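Long-range contacts in Lv-ranaspumin (Lv-RSN-1) (Leptodactylus vastus, PDB 4K82), which probably acts as a surfactant of the frog's foam nest, lowering surface tension so that the foam can form and persist: residues 136-141 with 208-213; 29-34 with 107-112; 118-123 with 164-169. One frame throughout, in Å; residues are numbered along the deposited sequence.

Contact 1: residues 136-141 with 208-213; sequences KFLKDL and PNVKNI
Val-210 and Leu-138 carry this contact. The CG1 methyl of Val-210 enters obliquely beside the helix 136-141, lying 3.6 Å from the carbonyl O of Leu-138 and 3.8 Å from Leu-138 CD2. It gets there because CG1 stands anti to its own carbonyl carbon (chi1 -55°), while CG2 takes the crowded position between N and carbonyl carbon. Leu-138 points its branch across the gap with CG beside the backbone N (chi1 -58°). Its CD1 then meets two groups of the other segment, Asn-209 ND2 at 4.0 Å and the tip of Ile-213, whose CD1 is 4.4 Å away. Asn-209 thus presents an amide nitrogen to hydrocarbon, and this buried ND2 finds no polar partner anywhere in the model. Leu-141, one turn beyond Leu-138, touches Val-210 CG1 with its CB, 4.3 Å off.

The segments 136-141 and 208-212, parts of helices 133-144 and 196-212, cross almost at right angles (-88°) with axes 9.5 Å apart, so the apolar meeting is confined to about one turn on each. This is part of the core of a mainly alpha-helical fold. Leu-206, a turn before Val-210, adds to the apolar surface against Leu-138 and Leu-141. Leu-141 also lays CD1 over one face of the Phe-137 ring, 3.7 Å above its plane.

Further out, the disulfide between Cys-146 and Cys-207 ties the chain just after helix 133-144 to the residue before Pro-208, where helix 196-212 is kinked, and both Leu-141 and Val-210 pack on Cys-146. Lys-142 reaches the C-terminal end of helix 196-212, its NZ hydrogen-bonding to both Val-210 O and Ile-213 O, where its positive charge would probably be favourable.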
loop_
_atom_site.group_PDB
_atom_site.type_symbol
_atom_site.label_atom_id
_atom_site.label_comp_id
_atom_site.label_asym_id
_atom_site.label_seq_id
_atom_site.Cartn_x
_atom_site.Cartn_y
_atom_site.Cartn_z
ATOM N N LYS A 136 -3.915 6.052 1.293
ATOM C CA LYS A 136 -4.611 7.305 0.960
ATOM C C LYS A 136 -4.941 7.385 -0.530
ATOM O O LYS A 136 -6.012 7.853 -0.937
ATOM C CB LYS A 136 -3.718 8.500 1.295
ATOM C CG LYS A 136 -3.948 9.147 2.645
ATOM C CD LYS A 136 -3.229 10.499 2.732
ATOM C CE LYS A 136 -3.765 11.513 1.715
ATOM N NZ LYS A 136 -3.066 11.477 0.392
ATOM N N PHE A 137 -3.984 6.956 -1.342
ATOM C CA PHE A 137 -4.122 6.944 -2.791
ATOM C C PHE A 137 -5.230 5.979 -3.210
ATOM O O PHE A 137 -6.068 6.295 -4.075
ATOM C CB PHE A 137 -2.764 6.552 -3.386
ATOM C CG PHE A 137 -2.752 6.393 -4.887
ATOM C CD1 PHE A 137 -3.098 7.437 -5.726
ATOM C CD2 PHE A 137 -2.322 5.206 -5.452
ATOM C CE1 PHE A 137 -3.058 7.287 -7.103
ATOM C CE2 PHE A 137 -2.266 5.050 -6.828
ATOM C CZ PHE A 137 -2.640 6.090 -7.656
ATOM N N LEU A 138 -5.252 4.809 -2.585
ATOM C CA LEU A 138 -6.270 3.821 -2.906
ATOM C C LEU A 138 -7.651 4.328 -2.508
ATOM O O LEU A 138 -8.616 4.129 -3.243
ATOM C CB LEU A 138 -5.969 2.479 -2.240
ATOM C CG LEU A 138 -4.629 1.845 -2.593
ATOM C CD1 LEU A 138 -4.455 0.579 -1.772
ATOM C CD2 LEU A 138 -4.573 1.537 -4.083
ATOM N N LYS A 139 -7.736 4.986 -1.352
ATOM C CA LYS A 139 -8.993 5.587 -0.903
ATOM C C LYS A 139 -9.524 6.602 -1.917
ATOM O O LYS A 139 -10.710 6.582 -2.269
ATOM C CB LYS A 139 -8.811 6.264 0.462
ATOM C CG LYS A 139 -8.562 5.332 1.624
ATOM C CD LYS A 139 -8.223 6.158 2.863
ATOM C CE LYS A 139 -7.937 5.289 4.073
ATOM N NZ LYS A 139 -9.188 4.809 4.710
ATOM N N ASP A 140 -8.657 7.491 -2.386
ATOM C CA ASP A 140 -9.060 8.492 -3.371
ATOM C C ASP A 140 -9.529 7.848 -4.675
ATOM O O ASP A 140 -10.522 8.268 -5.273
ATOM C CB ASP A 140 -7.905 9.440 -3.676
ATOM C CG ASP A 140 -7.663 10.434 -2.565
ATOM O OD1 ASP A 140 -8.659 10.889 -1.968
ATOM O OD2 ASP A 140 -6.484 10.749 -2.288
ATOM N N LEU A 141 -8.819 6.820 -5.117
ATOM C CA LEU A 141 -9.237 6.113 -6.331
ATOM C C LEU A 141 -10.581 5.433 -6.138
ATOM O O LEU A 141 -11.437 5.481 -7.022
ATOM C CB LEU A 141 -8.193 5.065 -6.738
ATOM C CG LEU A 141 -6.853 5.597 -7.242
ATOM C CD1 LEU A 141 -5.927 4.418 -7.582
ATOM C CD2 LEU A 141 -7.021 6.523 -8.443
ATOM N N PRO A 208 -9.302 -2.715 -9.959
ATOM C CA PRO A 208 -9.755 -3.989 -9.388
ATOM C C PRO A 208 -9.368 -4.148 -7.915
ATOM O O PRO A 208 -10.130 -4.728 -7.145
ATOM C CB PRO A 208 -9.035 -5.025 -10.254
ATOM C CG PRO A 208 -8.863 -4.342 -11.561
ATOM C CD PRO A 208 -8.534 -2.923 -11.205
ATOM N N ASN A 209 -8.214 -3.619 -7.526
ATOM C CA ASN A 209 -7.783 -3.698 -6.125
ATOM C C ASN A 209 -8.694 -2.905 -5.213
ATOM O O ASN A 209 -9.113 -3.398 -4.161
ATOM C CB ASN A 209 -6.338 -3.212 -5.985
ATOM C CG ASN A 209 -5.787 -3.366 -4.573
ATOM O OD1 ASN A 209 -6.234 -4.216 -3.791
ATOM N ND2 ASN A 209 -4.777 -2.555 -4.252
ATOM N N VAL A 210 -9.030 -1.681 -5.613
ATOM C CA VAL A 210 -9.785 -0.831 -4.702
ATOM C C VAL A 210 -11.235 -1.294 -4.611
ATOM O O VAL A 210 -11.898 -1.077 -3.598
ATOM C CB VAL A 210 -9.664 0.672 -5.057
ATOM C CG1 VAL A 210 -8.205 1.081 -5.125
ATOM C CG2 VAL A 210 -10.357 0.971 -6.358
ATOM N N LYS A 211 -11.720 -1.964 -5.654
ATOM C CA LYS A 211 -13.065 -2.531 -5.612
ATOM C C LYS A 211 -13.093 -3.756 -4.696
ATOM O O LYS A 211 -14.111 -4.059 -4.074
ATOM C CB LYS A 211 -13.560 -2.870 -7.029
ATOM C CG LYS A 211 -13.770 -1.638 -7.895
ATOM C CD LYS A 211 -14.245 -2.013 -9.286
ATOM C CE LYS A 211 -13.825 -0.968 -10.306
ATOM N NZ LYS A 211 -14.509 -1.149 -11.620
ATOM N N ASN A 212 -11.963 -4.449 -4.599
ATOM C CA ASN A 212 -11.857 -5.629 -3.749
ATOM C C ASN A 212 -11.853 -5.298 -2.253
ATOM O O ASN A 212 -12.539 -5.950 -1.462
ATOM C CB ASN A 212 -10.614 -6.443 -4.119
ATOM C CG ASN A 212 -10.594 -7.808 -3.459
ATOM O OD1 ASN A 212 -11.638 -8.341 -3.083
ATOM N ND2 ASN A 212 -9.404 -8.386 -3.322
ATOM N N ILE A 213 -11.089 -4.283 -1.867
ATOM C CA ILE A 213 -10.941 -3.953 -0.449
ATOM C C ILE A 213 -12.101 -3.101 0.073
ATOM O O ILE A 213 -12.724 -2.351 -0.678
ATOM C CB ILE A 213 -9.613 -3.212 -0.178
ATOM C CG1 ILE A 213 -9.672 -1.775 -0.705
ATOM C CG2 ILE A 213 -8.450 -3.963 -0.807
ATOM C CD1 ILE A 213 -8.347 -1.044 -0.640
#

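Contact 2: residues 29-34 with 107-112; sequences LLVELA and ETVFNA
Helices 29-34 and 107-112 run in roughly the same direction, crossing at -40° with their axes 9.2 Å apart and Ala-34 and Phe-110 nearest in the backbone. Phe-110 has CG anti to its backbone N (chi1 -169°), which swings the ring across to Ala-34. The methyl of Ala-34 sits over one face in a CH-pi contact, CB being 3.9 Å from the Phe-110 centroid and 25° off the ring normal. Leu-30, a turn earlier, approaches the same ring at its edge, with CD1 4.1 Å from Phe-110 CD2. Its other methyl, CD2, meets Val-109 CG1 at 4.2 Å, and Val-31 CG2 touches that same CG1, the two valine side chains crossing at about a right angle. The Phe-110 ring also meets Tyr-97. An alanine at Phe-110 would remove the face under Ala-34 and the edge beside Leu-30, and would probably loosen the join between the helices. Asp-106 OD1 accepts a hydrogen bond from Val-109 N at the start of helix 107-121. The arrangement is helix-helix packing between helices 29-42 and 107-121 in a mainly alpha-helical fold, with a small residue, Ala-34, set against the face of an aromatic ring.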
loop_
_atom_site.group_PDB
_atom_site.type_symbol
_atom_site.label_atom_id
_atom_site.label_comp_id
_atom_site.label_asym_id
_atom_site.label_seq_id
_atom_site.Cartn_x
_atom_site.Cartn_y
_atom_site.Cartn_z
ATOM N N LEU A 29 -5.940 -2.037 8.726
ATOM C CA LEU A 29 -4.724 -2.666 9.231
ATOM C C LEU A 29 -4.132 -3.706 8.289
ATOM O O LEU A 29 -2.938 -3.664 8.022
ATOM C CB LEU A 29 -4.950 -3.275 10.610
ATOM C CG LEU A 29 -3.700 -3.851 11.270
ATOM C CD1 LEU A 29 -2.619 -2.782 11.405
ATOM C CD2 LEU A 29 -4.043 -4.441 12.630
ATOM N N LEU A 30 -4.948 -4.637 7.799
ATOM C CA LEU A 30 -4.418 -5.702 6.939
ATOM C C LEU A 30 -3.756 -5.116 5.690
ATOM O O LEU A 30 -2.643 -5.504 5.316
ATOM C CB LEU A 30 -5.507 -6.700 6.539
ATOM C CG LEU A 30 -4.981 -7.804 5.608
ATOM C CD1 LEU A 30 -3.876 -8.609 6.284
ATOM C CD2 LEU A 30 -6.102 -8.722 5.114
ATOM N N VAL A 31 -4.440 -4.180 5.046
ATOM C CA VAL A 31 -3.901 -3.517 3.862
ATOM C C VAL A 31 -2.592 -2.796 4.172
ATOM O O VAL A 31 -1.609 -2.932 3.434
ATOM C CB VAL A 31 -4.931 -2.529 3.270
ATOM C CG1 VAL A 31 -4.274 -1.593 2.259
ATOM C CG2 VAL A 31 -6.097 -3.298 2.640
ATOM N N GLU A 32 -2.549 -2.080 5.298
ATOM C CA GLU A 32 -1.359 -1.321 5.654
ATOM C C GLU A 32 -0.177 -2.238 5.964
ATOM O O GLU A 32 0.966 -1.927 5.614
ATOM C CB GLU A 32 -1.648 -0.405 6.845
ATOM C CG GLU A 32 -2.643 0.703 6.516
ATOM C CD GLU A 32 -2.949 1.586 7.709
ATOM O OE1 GLU A 32 -3.316 1.040 8.772
ATOM O OE2 GLU A 32 -2.818 2.821 7.580
ATOM N N LEU A 33 -0.453 -3.359 6.634
ATOM C CA LEU A 33 0.597 -4.314 6.951
ATOM C C LEU A 33 1.129 -4.952 5.684
ATOM O O LEU A 33 2.332 -5.194 5.577
ATOM C CB LEU A 33 0.108 -5.406 7.913
ATOM C CG LEU A 33 -0.214 -4.899 9.316
ATOM C CD1 LEU A 33 -0.700 -6.062 10.178
ATOM C CD2 LEU A 33 1.004 -4.219 9.942
ATOM N N ALA A 34 0.238 -5.241 4.735
ATOM C CA ALA A 34 0.655 -5.858 3.478
ATOM C C ALA A 34 1.608 -4.921 2.740
ATOM O O ALA A 34 2.619 -5.352 2.197
ATOM C CB ALA A 34 -0.557 -6.196 2.610
ATOM N N GLU A 107 -5.894 -13.824 2.202
ATOM C CA GLU A 107 -4.683 -13.744 1.397
ATOM C C GLU A 107 -4.964 -13.209 -0.007
ATOM O O GLU A 107 -4.061 -12.742 -0.692
ATOM C CB GLU A 107 -3.934 -15.084 1.363
ATOM C CG GLU A 107 -3.361 -15.491 2.722
ATOM C CD GLU A 107 -2.227 -16.504 2.623
ATOM O OE1 GLU A 107 -1.250 -16.247 1.884
ATOM O OE2 GLU A 107 -2.310 -17.555 3.296
ATOM N N THR A 108 -6.220 -13.263 -0.430
ATOM C CA THR A 108 -6.586 -12.653 -1.700
ATOM C C THR A 108 -6.362 -11.143 -1.642
ATOM O O THR A 108 -5.814 -10.550 -2.572
ATOM C CB THR A 108 -8.042 -12.951 -2.081
ATOM O OG1 THR A 108 -8.212 -14.369 -2.204
ATOM C CG2 THR A 108 -8.385 -12.280 -3.401
ATOM N N VAL A 109 -6.789 -10.528 -0.541
ATOM C CA VAL A 109 -6.570 -9.103 -0.331
ATOM C C VAL A 109 -5.083 -8.846 -0.135
ATOM O O VAL A 109 -4.506 -7.968 -0.777
ATOM C CB VAL A 109 -7.363 -8.574 0.884
ATOM C CG1 VAL A 109 -6.888 -7.179 1.274
ATOM C CG2 VAL A 109 -8.851 -8.562 0.579
ATOM N N PHE A 110 -4.457 -9.631 0.738
ATOM C CA PHE A 110 -3.030 -9.477 0.993
ATOM C C PHE A 110 -2.198 -9.526 -0.288
ATOM O O PHE A 110 -1.376 -8.647 -0.538
ATOM C CB PHE A 110 -2.528 -10.545 1.968
ATOM C CG PHE A 110 -1.133 -10.289 2.468
ATOM C CD1 PHE A 110 -0.032 -10.667 1.716
ATOM C CD2 PHE A 110 -0.922 -9.654 3.684
ATOM C CE1 PHE A 110 1.254 -10.421 2.162
ATOM C CE2 PHE A 110 0.368 -9.416 4.140
ATOM C CZ PHE A 110 1.453 -9.799 3.379
ATOM N N ASN A 111 -2.420 -10.550 -1.103
ATOM C CA ASN A 111 -1.631 -10.720 -2.316
ATOM C C ASN A 111 -1.898 -9.634 -3.356
ATOM O O ASN A 111 -0.977 -9.192 -4.047
ATOM C CB ASN A 111 -1.848 -12.114 -2.915
ATOM C CG ASN A 111 -1.307 -13.216 -2.024
ATOM O OD1 ASN A 111 -0.421 -12.977 -1.201
ATOM N ND2 ASN A 111 -1.834 -14.429 -2.180
ATOM N N ALA A 112 -3.150 -9.189 -3.448
ATOM C CA ALA A 112 -3.507 -8.126 -4.382
ATOM C C ALA A 112 -2.820 -6.826 -3.983
ATOM O O ALA A 112 -2.320 -6.090 -4.828
ATOM C CB ALA A 112 -5.020 -7.934 -4.431
#

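Contact 3: residues 118-123 with 164-169; sequences KKMLDN and ERLPCV
Arg-165 NH2 is gripped by one salt bridge, to Asp-140 OD2 of helix 133-144, while in the backbone Leu-166 O accepts a hydrogen bond from Val-169 N at 3.2 Å and Met-120 O one from Asn-123 N. The contact joins the C-terminal ends of two helices, 107-121 and 152-165, in this mainly alpha-helical fold, and the disulfide between Cys-125 and Cys-168 ties the loop after helix 107-121 to the 3-10 turn after helix 152-165. Two backbone acceptors, Asn-123 O and Cys-168 O, lie 3.0 Å apart without a bond, a closeness that is probably unfavourable. Asn-123 CB lies 3.4 Å from the same Cys-168 O, and its amide runs alongside Val-169, pointing the same way, ND2 being 4.0 Å from Val-169 CG2. Beside these polar atoms Met-120 fills the apolar part. Its chain is bent at both chi2 (-71°) and chi3 (-81°), which bends the thioether across to 164-169, with Phe-137 of helix 133-144 packing on Met-120 and Leu-166 alike. The sulfur, SD, rests 3.7 Å from Val-169 CG2, while the terminal methyl CE presses on Leu-166 CD2 at 3.5 Å, tighter than usual for two carbons.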
loop_
_atom_site.group_PDB
_atom_site.type_symbol
_atom_site.label_atom_id
_atom_site.label_comp_id
_atom_site.label_asym_id
_atom_site.label_seq_id
_atom_site.Cartn_x
_atom_site.Cartn_y
_atom_site.Cartn_z
ATOM N N LYS A 118 4.393 -3.854 -5.213
ATOM C CA LYS A 118 5.538 -4.160 -6.057
ATOM C C LYS A 118 5.600 -3.224 -7.259
ATOM O O LYS A 118 6.652 -2.671 -7.569
ATOM C CB LYS A 118 5.508 -5.623 -6.510
ATOM C CG LYS A 118 5.753 -6.602 -5.377
ATOM C CD LYS A 118 5.386 -8.011 -5.798
ATOM C CE LYS A 118 6.317 -8.505 -6.877
ATOM N NZ LYS A 118 5.902 -9.826 -7.432
ATOM N N LYS A 119 4.458 -3.025 -7.908
ATOM C CA LYS A 119 4.381 -2.139 -9.056
ATOM C C LYS A 119 4.692 -0.684 -8.701
ATOM O O LYS A 119 5.359 0.021 -9.457
ATOM C CB LYS A 119 3.023 -2.282 -9.739
ATOM C CG LYS A 119 2.913 -3.590 -10.521
ATOM C CD LYS A 119 1.477 -3.889 -10.888
ATOM C CE LYS A 119 1.312 -5.319 -11.367
ATOM N NZ LYS A 119 2.006 -5.531 -12.662
ATOM N N MET A 120 4.246 -0.245 -7.526
ATOM C CA MET A 120 4.553 1.110 -7.079
ATOM C C MET A 120 6.029 1.313 -6.753
ATOM O O MET A 120 6.561 2.397 -6.957
ATOM C CB MET A 120 3.673 1.493 -5.886
ATOM C CG MET A 120 2.198 1.320 -6.163
ATOM S SD MET A 120 1.573 2.556 -7.335
ATOM C CE MET A 120 1.353 3.954 -6.244
ATOM N N LEU A 121 6.699 0.272 -6.255
ATOM C CA LEU A 121 8.132 0.344 -6.020
ATOM C C LEU A 121 8.873 0.513 -7.347
ATOM O O LEU A 121 9.845 1.260 -7.432
ATOM C CB LEU A 121 8.626 -0.918 -5.305
ATOM C CG LEU A 121 8.135 -1.107 -3.866
ATOM C CD1 LEU A 121 8.515 -2.485 -3.346
ATOM C CD2 LEU A 121 8.683 -0.007 -2.961
ATOM N N ASP A 122 8.399 -0.179 -8.375
ATOM C CA ASP A 122 9.046 -0.119 -9.685
ATOM C C ASP A 122 8.900 1.270 -10.329
ATOM O O ASP A 122 9.589 1.592 -11.298
ATOM C CB ASP A 122 8.525 -1.232 -10.597
ATOM C CG ASP A 122 9.127 -2.595 -10.264
ATOM O OD1 ASP A 122 10.247 -2.637 -9.709
ATOM O OD2 ASP A 122 8.485 -3.624 -10.563
ATOM N N ASN A 123 8.013 2.089 -9.770
ATOM C CA ASN A 123 7.846 3.483 -10.192
ATOM C C ASN A 123 8.529 4.485 -9.264
ATOM O O ASN A 123 8.278 5.694 -9.341
ATOM C CB ASN A 123 6.362 3.827 -10.311
ATOM C CG ASN A 123 5.657 3.007 -11.371
ATOM O OD1 ASN A 123 6.279 2.533 -12.320
ATOM N ND2 ASN A 123 4.348 2.845 -11.223
ATOM N N GLU A 164 -1.230 14.382 -8.940
ATOM C CA GLU A 164 -0.336 15.490 -8.648
ATOM C C GLU A 164 0.321 15.334 -7.275
ATOM O O GLU A 164 1.438 15.806 -7.056
ATOM C CB GLU A 164 -1.064 16.826 -8.753
ATOM C CG GLU A 164 -0.116 17.957 -9.068
ATOM C CD GLU A 164 -0.821 19.263 -9.293
ATOM O OE1 GLU A 164 -1.850 19.498 -8.624
ATOM O OE2 GLU A 164 -0.346 20.048 -10.146
ATOM N N ARG A 165 -0.364 14.651 -6.362
ATOM C CA ARG A 165 0.179 14.404 -5.027
ATOM C C ARG A 165 1.052 13.152 -4.984
ATOM O O ARG A 165 1.837 12.958 -4.054
ATOM C CB ARG A 165 -0.950 14.294 -4.005
ATOM C CG ARG A 165 -1.950 15.435 -4.060
ATOM C CD ARG A 165 -3.057 15.208 -3.042
ATOM N NE ARG A 165 -3.510 13.819 -3.080
ATOM C CZ ARG A 165 -4.755 13.439 -3.345
ATOM N NH1 ARG A 165 -5.700 14.344 -3.577
ATOM N NH2 ARG A 165 -5.058 12.148 -3.362
ATOM N N LEU A 166 0.920 12.299 -5.993
ATOM C CA LEU A 166 1.759 11.113 -6.078
ATOM C C LEU A 166 2.417 10.987 -7.460
ATOM O O LEU A 166 2.131 10.039 -8.195
ATOM C CB LEU A 166 0.931 9.863 -5.760
ATOM C CG LEU A 166 1.687 8.559 -5.493
ATOM C CD1 LEU A 166 2.307 8.549 -4.109
ATOM C CD2 LEU A 166 0.773 7.358 -5.679
ATOM N N PRO A 167 3.317 11.932 -7.806
ATOM C CA PRO A 167 3.878 12.020 -9.162
ATOM C C PRO A 167 4.772 10.846 -9.548
ATOM O O PRO A 167 4.962 10.587 -10.730
ATOM C CB PRO A 167 4.698 13.316 -9.127
ATOM C CG PRO A 167 5.004 13.545 -7.690
ATOM C CD PRO A 167 3.813 13.021 -6.943
ATOM N N CYS A 168 5.322 10.159 -8.556
ATOM C CA CYS A 168 6.131 8.977 -8.807
ATOM C C CYS A 168 5.401 7.925 -9.660
ATOM O O CYS A 168 6.021 7.246 -10.479
ATOM C CB CYS A 168 6.604 8.383 -7.474
ATOM S SG CYS A 168 5.425 8.564 -6.097
ATOM N N VAL A 169 4.084 7.812 -9.488
ATOM C CA VAL A 169 3.303 6.825 -10.237
ATOM C C VAL A 169 3.243 7.161 -11.728
ATOM O O VAL A 169 2.974 6.288 -12.555
ATOM C CB VAL A 169 1.880 6.637 -9.665
ATOM C CG1 VAL A 169 0.912 7.588 -10.326
ATOM C CG2 VAL A 169 1.413 5.213 -9.875
#

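Contact 2 comes first along the chain and is complete before either of the others begins, whereas contacts 1 and 3 alternate their segments: 118-123, 136-141, 164-169, 208-213. Helix 107-121 supplies a segment to both contact 2 and contact 3, yet these are the most widely separated, with centres about 18 Å apart and no touching atoms. Contact 1 bridges them. Its centre is about 12 Å from that of contact 2, which it meets through Asn-209, Asn-212 and Ile-213, and about 15 Å from that of contact 3, reached through Phe-137 and the Asp-140 to Arg-165 salt bridge. Together they join the N-terminal helices to the C-terminal ones into one continuous helical body.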